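Local coordinates for putative NADH dehydrogenase/NAD(P)H nitroreductase (PDB 3M5K), which binds flavin mononucleotide and is probably an FMN-dependent oxidoreductase of the nitroreductase family, at residues A[29-34]-A[77-82]; A[81-86]-A[100-105]; A[104-109]-A[116-121]. One frame throughout, in Å; residues are numbered along the deposited sequence. Where two conformers were deposited one is given.

Contact 1: A[29-34]-A[77-82]; sequences EKIDKL and TRQAIV
Leu34 of the helix segment 29-34 meets Ile81 of the strand segment 77-82 methyl to methyl. Leu34 CD1 lies 4.0 Å from Ile81 CD1, and the two side chains cross obliquely. Ile31, one turn earlier on the helix, adds a second touch in the conformer given here: its CG2 is 4.3 Å from Ile81 CD1. Leu34 is the main partner of the delta methyl of Ile81, and this conformer of Ile31 joins it from the preceding turn. The long branch of Ile81 makes this possible. Its CG1 is anti to the carbonyl carbon (chi1 -60°), and a chi2 of 168° extends the chain, which brings CD1 against Leu34.

The other branch of Ile31, in the same conformer, works separately. Its CD1 packs at 4.2 Å from Gln79 CG, the aliphatic part of a polar side chain. The amide of Gln79 is turned to other partners: NE2 gives a hydrogen bond to the carbonyl of Val149, and OE1 accepts one from the backbone N of Val26. These bonds satisfy the buried amide and limit its rotation. Ile31 meets the aliphatic CG.

No hydrogen bond joins the two segments. The contact is apolar and small, with 142 Å² buried in all, and every touching residue is buried. The axes of segments 29-34 and 79-82 run at 19° in nearly the same direction, 10.8 Å apart at closest approach.

Helix 28-39 thus packs on one face of the antiparallel sheet, above strand 79-86. Strands 50-55 and 141-150 flank that strand, and Ile31 also touches Ile54 and Val149 on them. Leu34 reaches further, to Leu105, Ala108 and Ala109 of helix 94-111, which lies beside helix 28-39.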
ATOM      1  N   GLU A  29       4.276  19.889 -11.348  1.00 35.52           N
ATOM      2  CA  GLU A  29       5.085  18.784 -11.853  1.00 35.65           C
ATOM      3  C   GLU A  29       5.284  17.745 -10.752  1.00 34.38           C
ATOM      4  O   GLU A  29       5.234  16.544 -11.019  1.00 33.33           O
ATOM      5  CB  GLU A  29       6.457  19.246 -12.362  1.00 34.26           C
ATOM      6  N   LYS A  30       5.499  18.216  -9.526  1.00 30.53           N
ATOM      7  CA  LYS A  30       5.621  17.326  -8.397  1.00 31.01           C
ATOM      8  C   LYS A  30       4.276  16.615  -8.062  1.00 29.77           C
ATOM      9  O   LYS A  30       4.280  15.423  -7.798  1.00 26.13           O
ATOM     10  CB  LYS A  30       6.199  18.054  -7.197  1.00 31.71           C
ATOM     11  CG  LYS A  30       7.651  18.501  -7.381  1.00 35.11           C
ATOM     12  CD  LYS A  30       8.326  18.707  -6.039  1.00 35.34           C
ATOM     13  CE  LYS A  30       9.785  19.141  -6.139  1.00 40.46           C
ATOM     14  NZ  LYS A  30      10.521  18.735  -4.888  1.00 42.15           N
ATOM     15  N   ILE A  31       3.155  17.340  -8.098  0.50 27.96           N
ATOM     16  CA  ILE A  31       1.843  16.709  -7.924  0.50 27.79           C
ATOM     17  C   ILE A  31       1.616  15.603  -8.966  0.50 27.42           C
ATOM     18  O   ILE A  31       1.117  14.513  -8.637  0.50 25.48           O
ATOM     19  CB  ILE A  31       0.674  17.744  -7.970  0.50 26.49           C
ATOM     20  CG1 ILE A  31       0.800  18.748  -6.818  0.50 25.38           C
ATOM     21  CG2 ILE A  31      -0.683  17.041  -7.908  0.50 25.83           C
ATOM     22  CD1 ILE A  31       0.792  18.130  -5.414  0.50 22.54           C
ATOM     23  N   ASP A  32       1.989  15.865 -10.215  1.00 27.77           N
ATOM     24  CA  ASP A  32       1.772  14.887 -11.267  1.00 28.31           C
ATOM     25  C   ASP A  32       2.617  13.614 -11.047  1.00 26.37           C
ATOM     26  O   ASP A  32       2.147  12.521 -11.325  1.00 23.51           O
ATOM     27  CB  ASP A  32       2.024  15.445 -12.674  1.00 30.98           C
ATOM     28  CG  ASP A  32       1.527  14.481 -13.775  1.00 33.40           C
ATOM     29  OD1 ASP A  32       0.307  14.108 -13.758  1.00 37.22           O
ATOM     30  OD2 ASP A  32       2.371  14.058 -14.613  1.00 39.31           O
ATOM     31  N   LYS A  33       3.823  13.768 -10.519  1.00 25.88           N
ATOM     32  CA  LYS A  33       4.682  12.612 -10.212  1.00 27.74           C
ATOM     33  C   LYS A  33       4.111  11.777  -9.073  1.00 25.04           C
ATOM     34  O   LYS A  33       4.245  10.566  -9.073  1.00 22.30           O
ATOM     35  CB  LYS A  33       6.092  13.055  -9.828  1.00 27.82           C
ATOM     36  CG  LYS A  33       6.959  13.388 -11.033  1.00 33.35           C
ATOM     37  CD  LYS A  33       8.266  14.022 -10.590  1.00 33.81           C
ATOM     38  CE  LYS A  33       9.017  14.565 -11.797  1.00 40.73           C
ATOM     39  NZ  LYS A  33      10.391  14.952 -11.411  1.00 42.29           N
ATOM     40  N   LEU A  34       3.484  12.444  -8.106  1.00 20.97           N
ATOM     41  CA  LEU A  34       2.819  11.777  -6.998  1.00 21.68           C
ATOM     42  C   LEU A  34       1.704  10.875  -7.509  1.00 21.58           C
ATOM     43  O   LEU A  34       1.576   9.722  -7.072  1.00 19.95           O
ATOM     44  CB  LEU A  34       2.260  12.792  -5.966  1.00 20.12           C
ATOM     45  CG  LEU A  34       3.255  13.625  -5.122  1.00 21.35           C
ATOM     46  CD1 LEU A  34       2.426  14.589  -4.219  1.00 21.05           C
ATOM     47  CD2 LEU A  34       4.179  12.759  -4.273  1.00 21.40           C
ATOM     48  N   THR A  77      -3.033  23.621   4.431  1.00 31.25           N
ATOM     49  CA  THR A  77      -2.331  23.300   3.202  1.00 27.64           C
ATOM     50  C   THR A  77      -3.046  23.899   2.019  1.00 26.67           C
ATOM     51  O   THR A  77      -4.225  24.204   2.109  1.00 26.19           O
ATOM     52  CB  THR A  77      -2.211  21.752   3.006  1.00 31.61           C
ATOM     53  OG1 THR A  77      -1.506  21.487   1.785  1.00 27.36           O
ATOM     54  CG2 THR A  77      -3.600  21.064   3.006  1.00 26.64           C
ATOM     55  N   ARG A  78      -2.326  24.055   0.908  1.00 26.27           N
ATOM     56  CA  ARG A  78      -2.913  24.565  -0.314  1.00 30.54           C
ATOM     57  C   ARG A  78      -3.338  23.435  -1.234  1.00 26.66           C
ATOM     58  O   ARG A  78      -3.986  23.676  -2.246  1.00 24.54           O
ATOM     59  CB  ARG A  78      -1.925  25.489  -1.038  1.00 31.46           C
ATOM     60  CG  ARG A  78      -1.587  26.764  -0.264  1.00 37.68           C
ATOM     61  CD  ARG A  78      -0.653  27.649  -1.046  1.00 43.00           C
ATOM     62  NE  ARG A  78      -0.402  28.911  -0.337  1.00 51.12           N
ATOM     63  CZ  ARG A  78      -1.252  29.943  -0.287  1.00 55.82           C
ATOM     64  NH1 ARG A  78      -2.424  29.919  -0.925  1.00 57.24           N
ATOM     65  NH2 ARG A  78      -0.918  31.034   0.397  1.00 57.31           N
ATOM     66  N   GLN A  79      -2.963  22.198  -0.905  1.00 25.36           N
ATOM     67  CA  GLN A  79      -3.287  21.076  -1.775  1.00 24.13           C
ATOM     68  C   GLN A  79      -3.384  19.745  -1.022  1.00 22.65           C
ATOM     69  O   GLN A  79      -2.636  19.471  -0.065  1.00 22.49           O
ATOM     70  CB  GLN A  79      -2.284  20.943  -2.946  1.00 26.66           C
ATOM     71  CG  GLN A  79      -0.823  20.729  -2.512  1.00 28.64           C
ATOM     72  CD  GLN A  79      -0.132  22.018  -2.131  1.00 31.36           C
ATOM     73  OE1 GLN A  79      -0.082  22.938  -2.945  1.00 29.39           O
ATOM     74  NE2 GLN A  79       0.410  22.098  -0.914  1.00 31.01           N
ATOM     75  N   ALA A  80      -4.325  18.934  -1.482  1.00 21.49           N
ATOM     76  CA  ALA A  80      -4.508  17.573  -0.991  1.00 20.44           C
ATOM     77  C   ALA A  80      -4.915  16.695  -2.158  1.00 19.80           C
ATOM     78  O   ALA A  80      -5.543  17.153  -3.116  1.00 21.10           O
ATOM     79  CB  ALA A  80      -5.576  17.533   0.104  1.00 20.54           C
ATOM     80  N   ILE A  81      -4.596  15.413  -2.039  1.00 18.91           N
ATOM     81  CA  ILE A  81      -5.018  14.423  -3.000  1.00 17.16           C
ATOM     82  C   ILE A  81      -5.931  13.393  -2.324  1.00 16.80           C
ATOM     83  O   ILE A  81      -5.588  12.819  -1.283  1.00 19.24           O
ATOM     84  CB  ILE A  81      -3.814  13.698  -3.642  1.00 17.24           C
ATOM     85  CG1 ILE A  81      -2.919  14.728  -4.364  1.00 21.52           C
ATOM     86  CG2 ILE A  81      -4.303  12.611  -4.610  1.00 13.60           C
ATOM     87  CD1 ILE A  81      -1.539  14.189  -4.807  1.00 20.23           C
ATOM     88  N   VAL A  82      -7.084  13.172  -2.931  1.00 17.19           N
ATOM     89  CA  VAL A  82      -8.067  12.181  -2.455  1.00 16.86           C
ATOM     90  C   VAL A  82      -8.015  10.944  -3.344  1.00 18.84           C
ATOM     91  O   VAL A  82      -8.281  11.031  -4.553  1.00 17.42           O
ATOM     92  CB  VAL A  82      -9.496  12.798  -2.419  1.00 19.25           C
ATOM     93  CG1 VAL A  82     -10.554  11.779  -1.947  1.00 15.01           C
ATOM     94  CG2 VAL A  82      -9.480  14.074  -1.477  1.00 18.93           C
TER

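Contact 2: A[81-86]-A[100-105]; sequences IVVCGD and AASQNL
Ile81 and Leu105 make the apolar half of this contact between strand segment 81-86 and helix segment 100-105. One methyl of the leucine, CD1, takes both ends of the isoleucine. It lies 4.0 Å from Ile81 CD1 and 4.1 Å from Ile81 CG2. Leu105 has CG anti to the backbone N (chi1 -173°), and this places CD1 against Ile81. A single methyl thus rests against the two ends of a branched side chain.

The other half is polar against apolar. Ser102 OG lies over the branch point of Val83, 3.6 Å from Val83 CG2 and 3.7 Å from Val83 CB. The hydroxyl is a packing partner of the valine and makes no hydrogen bond to it. Its polar needs are met elsewhere. OG is hydrogen-bonded to the carbonyl of Cys98, one turn back in the same helix, and to ND2 of Asn145 on strand 141-150. The same Asn145 takes the backbone N-H of Val83 through OD1. Its amide therefore ties the helix hydroxyl to the strand backbone, beside the apolar contact.

The backbones come closest at Val83 and Ser102, with CA atoms 6.9 Å apart. At Ile81 and Leu105 the CA spacing is 9.5 Å, and the longer side chains fill it.

Strand 79-86 and helix 94-111 follow each other in the chain. The helix folds back over the antiparallel sheet, giving the layered alpha/beta core of the nitroreductase fold. Its surface away from the strand meets the second subunit, consistent with the dimer common in this family.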
ATOM      1  N   ILE A  81      -4.596  15.413  -2.039  1.00 18.91           N
ATOM      2  CA  ILE A  81      -5.018  14.423  -3.000  1.00 17.16           C
ATOM      3  C   ILE A  81      -5.931  13.393  -2.324  1.00 16.80           C
ATOM      4  O   ILE A  81      -5.588  12.819  -1.283  1.00 19.24           O
ATOM      5  CB  ILE A  81      -3.814  13.698  -3.642  1.00 17.24           C
ATOM      6  CG1 ILE A  81      -2.919  14.728  -4.364  1.00 21.52           C
ATOM      7  CG2 ILE A  81      -4.303  12.611  -4.610  1.00 13.60           C
ATOM      8  CD1 ILE A  81      -1.539  14.189  -4.807  1.00 20.23           C
ATOM      9  N   VAL A  82      -7.084  13.172  -2.931  1.00 17.19           N
ATOM     10  CA  VAL A  82      -8.067  12.181  -2.455  1.00 16.86           C
ATOM     11  C   VAL A  82      -8.015  10.944  -3.344  1.00 18.84           C
ATOM     12  O   VAL A  82      -8.281  11.031  -4.553  1.00 17.42           O
ATOM     13  CB  VAL A  82      -9.496  12.798  -2.419  1.00 19.25           C
ATOM     14  CG1 VAL A  82     -10.554  11.779  -1.947  1.00 15.01           C
ATOM     15  CG2 VAL A  82      -9.480  14.074  -1.477  1.00 18.93           C
ATOM     16  N   VAL A  83      -7.589   9.818  -2.764  1.00 17.59           N
ATOM     17  CA  VAL A  83      -7.549   8.566  -3.490  1.00 16.00           C
ATOM     18  C   VAL A  83      -8.891   7.865  -3.326  1.00 14.96           C
ATOM     19  O   VAL A  83      -9.333   7.641  -2.209  1.00 15.86           O
ATOM     20  CB  VAL A  83      -6.357   7.651  -3.046  1.00 18.13           C
ATOM     21  CG1 VAL A  83      -6.336   6.352  -3.919  1.00 18.32           C
ATOM     22  CG2 VAL A  83      -5.013   8.448  -3.077  1.00 16.63           C
ATOM     23  N   CYS A  84      -9.509   7.513  -4.463  1.00 15.38           N
ATOM     24  CA  CYS A  84     -10.812   6.876  -4.520  1.00 17.01           C
ATOM     25  C   CYS A  84     -10.755   5.542  -5.261  1.00 16.38           C
ATOM     26  O   CYS A  84      -9.875   5.335  -6.101  1.00 18.07           O
ATOM     27  CB  CYS A  84     -11.815   7.775  -5.245  1.00 17.64           C
ATOM     28  SG  CYS A  84     -12.011   9.441  -4.550  1.00 18.57           S
ATOM     29  N   GLY A  85     -11.707   4.663  -4.962  1.00 17.13           N
ATOM     30  CA  GLY A  85     -11.846   3.439  -5.709  1.00 16.79           C
ATOM     31  C   GLY A  85     -13.173   3.361  -6.406  1.00 19.07           C
ATOM     32  O   GLY A  85     -14.205   3.889  -5.927  1.00 18.38           O
ATOM     33  N   ASP A  86     -13.131   2.808  -7.610  1.00 18.06           N
ATOM     34  CA  ASP A  86     -14.341   2.564  -8.363  1.00 19.40           C
ATOM     35  C   ASP A  86     -14.867   1.166  -8.004  1.00 18.10           C
ATOM     36  O   ASP A  86     -14.300   0.127  -8.384  1.00 20.80           O
ATOM     37  CB  ASP A  86     -14.081   2.735  -9.873  1.00 20.16           C
ATOM     38  CG  ASP A  86     -15.341   2.568 -10.719  1.00 24.77           C
ATOM     39  OD1 ASP A  86     -16.227   1.802 -10.330  1.00 23.98           O
ATOM     40  OD2 ASP A  86     -15.417   3.183 -11.802  1.00 23.85           O
ATOM     41  N   ALA A 100      -2.399   0.270  -1.821  1.00 15.54           N
ATOM     42  CA  ALA A 100      -1.073   0.162  -2.462  1.00 16.28           C
ATOM     43  C   ALA A 100      -0.721   1.446  -3.247  1.00 16.15           C
ATOM     44  O   ALA A 100       0.388   1.944  -3.179  1.00 17.52           O
ATOM     45  CB  ALA A 100      -1.004  -1.063  -3.364  1.00 15.97           C
ATOM     46  N   ALA A 101      -1.678   1.987  -3.991  1.00 16.00           N
ATOM     47  CA  ALA A 101      -1.492   3.258  -4.685  1.00 17.17           C
ATOM     48  C   ALA A 101      -1.136   4.381  -3.713  1.00 17.95           C
ATOM     49  O   ALA A 101      -0.210   5.190  -3.969  1.00 17.06           O
ATOM     50  CB  ALA A 101      -2.785   3.604  -5.474  1.00 14.13           C
ATOM     51  N   SER A 102      -1.900   4.446  -2.616  1.00 17.76           N
ATOM     52  CA  SER A 102      -1.667   5.433  -1.562  1.00 18.48           C
ATOM     53  C   SER A 102      -0.243   5.364  -1.032  1.00 17.55           C
ATOM     54  O   SER A 102       0.417   6.399  -0.874  1.00 16.87           O
ATOM     55  CB  SER A 102      -2.726   5.303  -0.458  1.00 17.11           C
ATOM     56  OG  SER A 102      -3.998   5.673  -0.971  1.00 16.41           O
ATOM     57  N   GLN A 103       0.232   4.149  -0.724  1.00 19.07           N
ATOM     58  CA  GLN A 103       1.583   3.959  -0.230  1.00 20.29           C
ATOM     59  C   GLN A 103       2.656   4.396  -1.229  1.00 17.37           C
ATOM     60  O   GLN A 103       3.617   5.061  -0.829  1.00 17.62           O
ATOM     61  CB  GLN A 103       1.797   2.491   0.252  1.00 20.17           C
ATOM     62  CG  GLN A 103       3.153   2.219   0.972  1.00 19.28           C
ATOM     63  CD  GLN A 103       3.373   3.117   2.157  1.00 21.69           C
ATOM     64  OE1 GLN A 103       2.416   3.698   2.696  1.00 22.87           O
ATOM     65  NE2 GLN A 103       4.623   3.236   2.591  1.00 19.67           N
ATOM     66  N   ASN A 104       2.478   4.076  -2.521  1.00 18.16           N
ATOM     67  CA  ASN A 104       3.374   4.628  -3.559  1.00 17.22           C
ATOM     68  C   ASN A 104       3.440   6.168  -3.518  1.00 18.58           C
ATOM     69  O   ASN A 104       4.520   6.771  -3.664  1.00 19.61           O
ATOM     70  CB  ASN A 104       2.954   4.223  -4.966  1.00 18.14           C
ATOM     71  CG  ASN A 104       3.440   2.843  -5.390  1.00 17.65           C
ATOM     72  OD1 ASN A 104       4.135   2.149  -4.644  1.00 20.30           O
ATOM     73  ND2 ASN A 104       3.005   2.423  -6.592  1.00 17.84           N
ATOM     74  N   LEU A 105       2.271   6.786  -3.317  1.00 18.42           N
ATOM     75  CA  LEU A 105       2.147   8.255  -3.339  1.00 18.58           C
ATOM     76  C   LEU A 105       2.916   8.834  -2.153  1.00 17.96           C
ATOM     77  O   LEU A 105       3.700   9.788  -2.304  1.00 20.31           O
ATOM     78  CB  LEU A 105       0.683   8.687  -3.351  1.00 19.03           C
ATOM     79  CG  LEU A 105       0.383  10.169  -3.545  1.00 18.55           C
ATOM     80  CD1 LEU A 105      -0.971  10.269  -4.251  1.00 19.57           C
ATOM     81  CD2 LEU A 105       0.431  10.981  -2.228  1.00 19.80           C
TER

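Contact 3: A[104-109]-A[116-121]; sequences NLLLAA and AVWTAV. With FMN (flavin mononucleotide), chain C.
Leu106 meets Trp118 at the edge of the indole, and the two side chains cross at about a right angle. Leu106 CD1 lies near the ring plane, 4.1 Å from Trp118 CE3. The other branch of the leucine turns to Ala116, with CD2 at 3.8 Å from Ala116 CB. That Ala116 methyl also receives Ala109, one helical turn on, CB to CB at 4.1 Å. With Leu106 CG anti to the carbonyl carbon (chi1 -67°), the fork at its end spans Ala116 and Trp118.

One indole face is given to the flavin. FMN C8M stands 3.9 Å above the ring plane, over its centre, and Trp118 NE1 comes to 3.4 Å from FMN C7. The dimethylbenzene end of the cofactor therefore rests on the indole, while the leucine methyl lies at the ring's edge. The substitution of an alanine for Trp118 would probably open a gap beneath the flavin methyls and leave Leu106 CD1 without its aromatic neighbour.

On either side of Trp118 in the chain, Val117 and Thr119 touch the pyrimidine part of the flavin. Val117 CG2 reaches FMN N1 at 3.6 Å. Thr119 CG2 lies 3.7 Å from FMN N3. Ala120 follows, and its backbone N gives a hydrogen bond to FMN O4, with an N-H...O angle of 153°.

The helix side of the contact is wholly apolar, whereas segment 116-121 offers the flavin both carbon surface and a backbone N-H. That N-H bonds O4 on the C4 side, next to N5, and is likely to fix that edge of the ring and perhaps influence its electronics.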
ATOM      1  N   ASN A 104       2.478   4.076  -2.521  1.00 18.16           N
ATOM      2  CA  ASN A 104       3.374   4.628  -3.559  1.00 17.22           C
ATOM      3  C   ASN A 104       3.440   6.168  -3.518  1.00 18.58           C
ATOM      4  O   ASN A 104       4.520   6.771  -3.664  1.00 19.61           O
ATOM      5  CB  ASN A 104       2.954   4.223  -4.966  1.00 18.14           C
ATOM      6  CG  ASN A 104       3.440   2.843  -5.390  1.00 17.65           C
ATOM      7  OD1 ASN A 104       4.135   2.149  -4.644  1.00 20.30           O
ATOM      8  ND2 ASN A 104       3.005   2.423  -6.592  1.00 17.84           N
ATOM      9  N   LEU A 105       2.271   6.786  -3.317  1.00 18.42           N
ATOM     10  CA  LEU A 105       2.147   8.255  -3.339  1.00 18.58           C
ATOM     11  C   LEU A 105       2.916   8.834  -2.153  1.00 17.96           C
ATOM     12  O   LEU A 105       3.700   9.788  -2.304  1.00 20.31           O
ATOM     13  CB  LEU A 105       0.683   8.687  -3.351  1.00 19.03           C
ATOM     14  CG  LEU A 105       0.383  10.169  -3.545  1.00 18.55           C
ATOM     15  CD1 LEU A 105      -0.971  10.269  -4.251  1.00 19.57           C
ATOM     16  CD2 LEU A 105       0.431  10.981  -2.228  1.00 19.80           C
ATOM     17  N   LEU A 106       2.750   8.235  -0.982  1.00 16.90           N
ATOM     18  CA  LEU A 106       3.437   8.712   0.219  1.00 18.41           C
ATOM     19  C   LEU A 106       4.958   8.581   0.094  1.00 20.77           C
ATOM     20  O   LEU A 106       5.717   9.451   0.557  1.00 21.21           O
ATOM     21  CB  LEU A 106       2.938   7.945   1.453  1.00 19.14           C
ATOM     22  CG  LEU A 106       1.472   8.123   1.933  1.00 20.72           C
ATOM     23  CD1 LEU A 106       1.262   7.259   3.181  1.00 20.75           C
ATOM     24  CD2 LEU A 106       1.076   9.609   2.220  1.00 20.61           C
ATOM     25  N   LEU A 107       5.421   7.476  -0.514  1.00 20.68           N
ATOM     26  CA  LEU A 107       6.851   7.270  -0.716  1.00 20.02           C
ATOM     27  C   LEU A 107       7.396   8.251  -1.736  1.00 19.35           C
ATOM     28  O   LEU A 107       8.502   8.817  -1.558  1.00 21.62           O
ATOM     29  CB  LEU A 107       7.113   5.819  -1.147  1.00 18.41           C
ATOM     30  CG  LEU A 107       6.870   4.721  -0.082  1.00 18.85           C
ATOM     31  CD1 LEU A 107       7.031   3.313  -0.700  1.00 18.66           C
ATOM     32  CD2 LEU A 107       7.811   4.920   1.165  1.00 18.52           C
ATOM     33  N   ALA A 108       6.649   8.442  -2.833  1.00 19.48           N
ATOM     34  CA  ALA A 108       6.993   9.451  -3.835  1.00 20.43           C
ATOM     35  C   ALA A 108       7.178  10.823  -3.180  1.00 20.05           C
ATOM     36  O   ALA A 108       8.169  11.509  -3.439  1.00 23.33           O
ATOM     37  CB  ALA A 108       5.964   9.497  -4.958  1.00 19.69           C
ATOM     38  N   ALA A 109       6.230  11.228  -2.341  1.00 22.01           N
ATOM     39  CA  ALA A 109       6.320  12.492  -1.611  1.00 20.99           C
ATOM     40  C   ALA A 109       7.608  12.592  -0.798  1.00 23.31           C
ATOM     41  O   ALA A 109       8.380  13.542  -0.962  1.00 24.22           O
ATOM     42  CB  ALA A 109       5.075  12.702  -0.704  1.00 18.90           C
ATOM     43  N   ALA A 116       3.534  14.477   3.688  1.00 23.36           N
ATOM     44  CA  ALA A 116       2.180  14.010   3.460  1.00 21.53           C
ATOM     45  C   ALA A 116       1.724  13.128   4.616  1.00 21.02           C
ATOM     46  O   ALA A 116       2.554  12.590   5.419  1.00 19.44           O
ATOM     47  CB  ALA A 116       2.102  13.232   2.071  1.00 20.45           C
ATOM     48  N   VAL A 117       0.406  12.975   4.716  1.00 20.18           N
ATOM     49  CA  VAL A 117      -0.205  12.123   5.716  1.00 20.59           C
ATOM     50  C   VAL A 117      -1.465  11.512   5.147  1.00 18.40           C
ATOM     51  O   VAL A 117      -2.265  12.185   4.490  1.00 18.42           O
ATOM     52  CB  VAL A 117      -0.547  12.865   7.050  1.00 20.00           C
ATOM     53  CG1 VAL A 117      -1.500  14.074   6.788  1.00 20.56           C
ATOM     54  CG2 VAL A 117      -1.113  11.851   8.116  1.00 19.76           C
ATOM     55  N   TRP A 118      -1.606  10.210   5.363  1.00 18.75           N
ATOM     56  CA  TRP A 118      -2.815   9.472   4.999  1.00 16.92           C
ATOM     57  C   TRP A 118      -3.874   9.726   6.085  1.00 18.71           C
ATOM     58  O   TRP A 118      -3.673   9.340   7.237  1.00 19.14           O
ATOM     59  CB  TRP A 118      -2.450   7.998   4.922  1.00 20.25           C
ATOM     60  CG  TRP A 118      -3.541   7.008   4.645  1.00 19.16           C
ATOM     61  CD1 TRP A 118      -4.864   7.046   5.053  1.00 19.79           C
ATOM     62  CD2 TRP A 118      -3.361   5.756   3.985  1.00 19.82           C
ATOM     63  NE1 TRP A 118      -5.506   5.910   4.637  1.00 22.01           N
ATOM     64  CE2 TRP A 118      -4.603   5.101   3.981  1.00 20.84           C
ATOM     65  CE3 TRP A 118      -2.249   5.129   3.390  1.00 24.31           C
ATOM     66  CZ2 TRP A 118      -4.780   3.831   3.390  1.00 20.56           C
ATOM     67  CZ3 TRP A 118      -2.429   3.853   2.809  1.00 21.98           C
ATOM     68  CH2 TRP A 118      -3.678   3.236   2.829  1.00 19.10           C
ATOM     69  N   THR A 119      -4.968  10.392   5.730  1.00 17.41           N
ATOM     70  CA  THR A 119      -6.096  10.573   6.661  1.00 19.44           C
ATOM     71  C   THR A 119      -7.269   9.756   6.156  1.00 18.65           C
ATOM     72  O   THR A 119      -7.650   9.848   4.987  1.00 20.28           O
ATOM     73  CB  THR A 119      -6.474  12.058   6.942  1.00 18.50           C
ATOM     74  OG1 THR A 119      -7.176  12.645   5.836  1.00 21.40           O
ATOM     75  CG2 THR A 119      -5.177  12.885   7.277  1.00 17.80           C
ATOM     76  N   ALA A 120      -7.839   8.964   7.046  1.00 20.32           N
ATOM     77  CA  ALA A 120      -8.851   7.991   6.643  1.00 21.79           C
ATOM     78  C   ALA A 120     -10.164   8.645   6.255  1.00 19.91           C
ATOM     79  O   ALA A 120     -10.574   9.630   6.873  1.00 20.73           O
ATOM     80  CB  ALA A 120      -9.100   6.971   7.764  1.00 23.24           C
ATOM     81  N   VAL A 121     -10.832   8.084   5.244  1.00 19.28           N
ATOM     82  CA  VAL A 121     -12.223   8.412   4.953  1.00 18.44           C
ATOM     83  C   VAL A 121     -13.058   7.132   5.130  1.00 19.04           C
ATOM     84  O   VAL A 121     -13.627   6.883   6.198  1.00 17.46           O
ATOM     85  CB  VAL A 121     -12.358   9.122   3.577  1.00 18.82           C
ATOM     86  CG1 VAL A 121     -13.804   9.438   3.274  1.00 15.08           C
ATOM     87  CG2 VAL A 121     -11.490  10.393   3.546  1.00 18.34           C
TER
HETATM   88  N1  FMN C 301      -3.419  10.312  10.485  1.00 25.41           N
HETATM   89  C2  FMN C 301      -4.238  11.390  10.794  1.00 30.87           C
HETATM   90  O2  FMN C 301      -3.769  12.453  11.221  1.00 28.20           O
HETATM   91  N3  FMN C 301      -5.600  11.292  10.617  1.00 26.46           N
HETATM   92  C4  FMN C 301      -6.218  10.142  10.177  1.00 25.53           C
HETATM   93  O4  FMN C 301      -7.432  10.155  10.045  1.00 20.82           O
HETATM   94  C4A FMN C 301      -5.414   9.029   9.874  1.00 25.23           C
HETATM   95  N5  FMN C 301      -5.982   7.822   9.452  1.00 25.47           N
HETATM   96  C5A FMN C 301      -5.135   6.829   8.970  1.00 22.51           C
HETATM   97  C6  FMN C 301      -5.709   5.714   8.363  1.00 22.33           C
HETATM   98  C7  FMN C 301      -4.928   4.696   7.808  1.00 24.39           C
HETATM   99  C7M FMN C 301      -5.718   3.550   7.158  1.00 23.99           C
HETATM  100  C8  FMN C 301      -3.494   4.801   7.852  1.00 24.24           C
HETATM  101  C8M FMN C 301      -2.536   3.773   7.276  1.00 19.34           C
HETATM  102  C9  FMN C 301      -2.928   5.904   8.466  1.00 19.74           C
HETATM  103  C9A FMN C 301      -3.733   6.950   9.042  1.00 23.02           C
HETATM  104  N10 FMN C 301      -3.174   8.081   9.702  1.00 24.86           N
HETATM  105  C10 FMN C 301      -4.004   9.141  10.032  1.00 23.77           C
HETATM  106  C1' FMN C 301      -1.694   8.266   9.920  1.00 25.22           C
HETATM  107  C2' FMN C 301      -1.256   7.418  11.125  1.00 29.21           C
HETATM  108  O2' FMN C 301      -1.561   8.081  12.345  1.00 26.94           O
HETATM  109  C3' FMN C 301       0.251   7.114  11.058  1.00 26.50           C
HETATM  110  O3' FMN C 301       0.579   6.381   9.887  1.00 26.03           O
HETATM  111  C4' FMN C 301       0.771   6.420  12.311  1.00 28.00           C
HETATM  112  O4' FMN C 301       0.646   7.261  13.470  1.00 25.99           O
HETATM  113  C5' FMN C 301       2.223   5.990  12.109  1.00 26.40           C
HETATM  114  O5' FMN C 301       3.062   7.117  11.920  1.00 22.89           O
HETATM  115  P   FMN C 301       3.971   7.339  10.607  1.00 25.19           P
HETATM  116  O1P FMN C 301       4.929   6.157  10.525  1.00 24.32           O
HETATM  117  O2P FMN C 301       3.100   7.485   9.355  1.00 24.44           O
HETATM  118  O3P FMN C 301       4.696   8.638  10.814  1.00 27.17           O

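Overall arrangement
The three contacts form one continuous buried core. Contacts 1 and 2 have centres about 12 Å apart and share strand 79-86, with Ile81 in both. Contacts 2 and 3 have centres about 8 Å apart and share helix 94-111 through Asn104 and Leu105. The centres of contacts 1 and 3 are about 10 Å apart, and Leu34 bridges them by packing on Leu105 and Ala109. Along the chain the order is helix 28-39, strand 79-86, helix 94-111 and strand 115-120. Strands 79-86 and 115-120 belong to the same antiparallel sheet, with 141-150 between them. All three contacts also touch the second subunit, so the core links the sheet, the flavin pocket and the dimer interface.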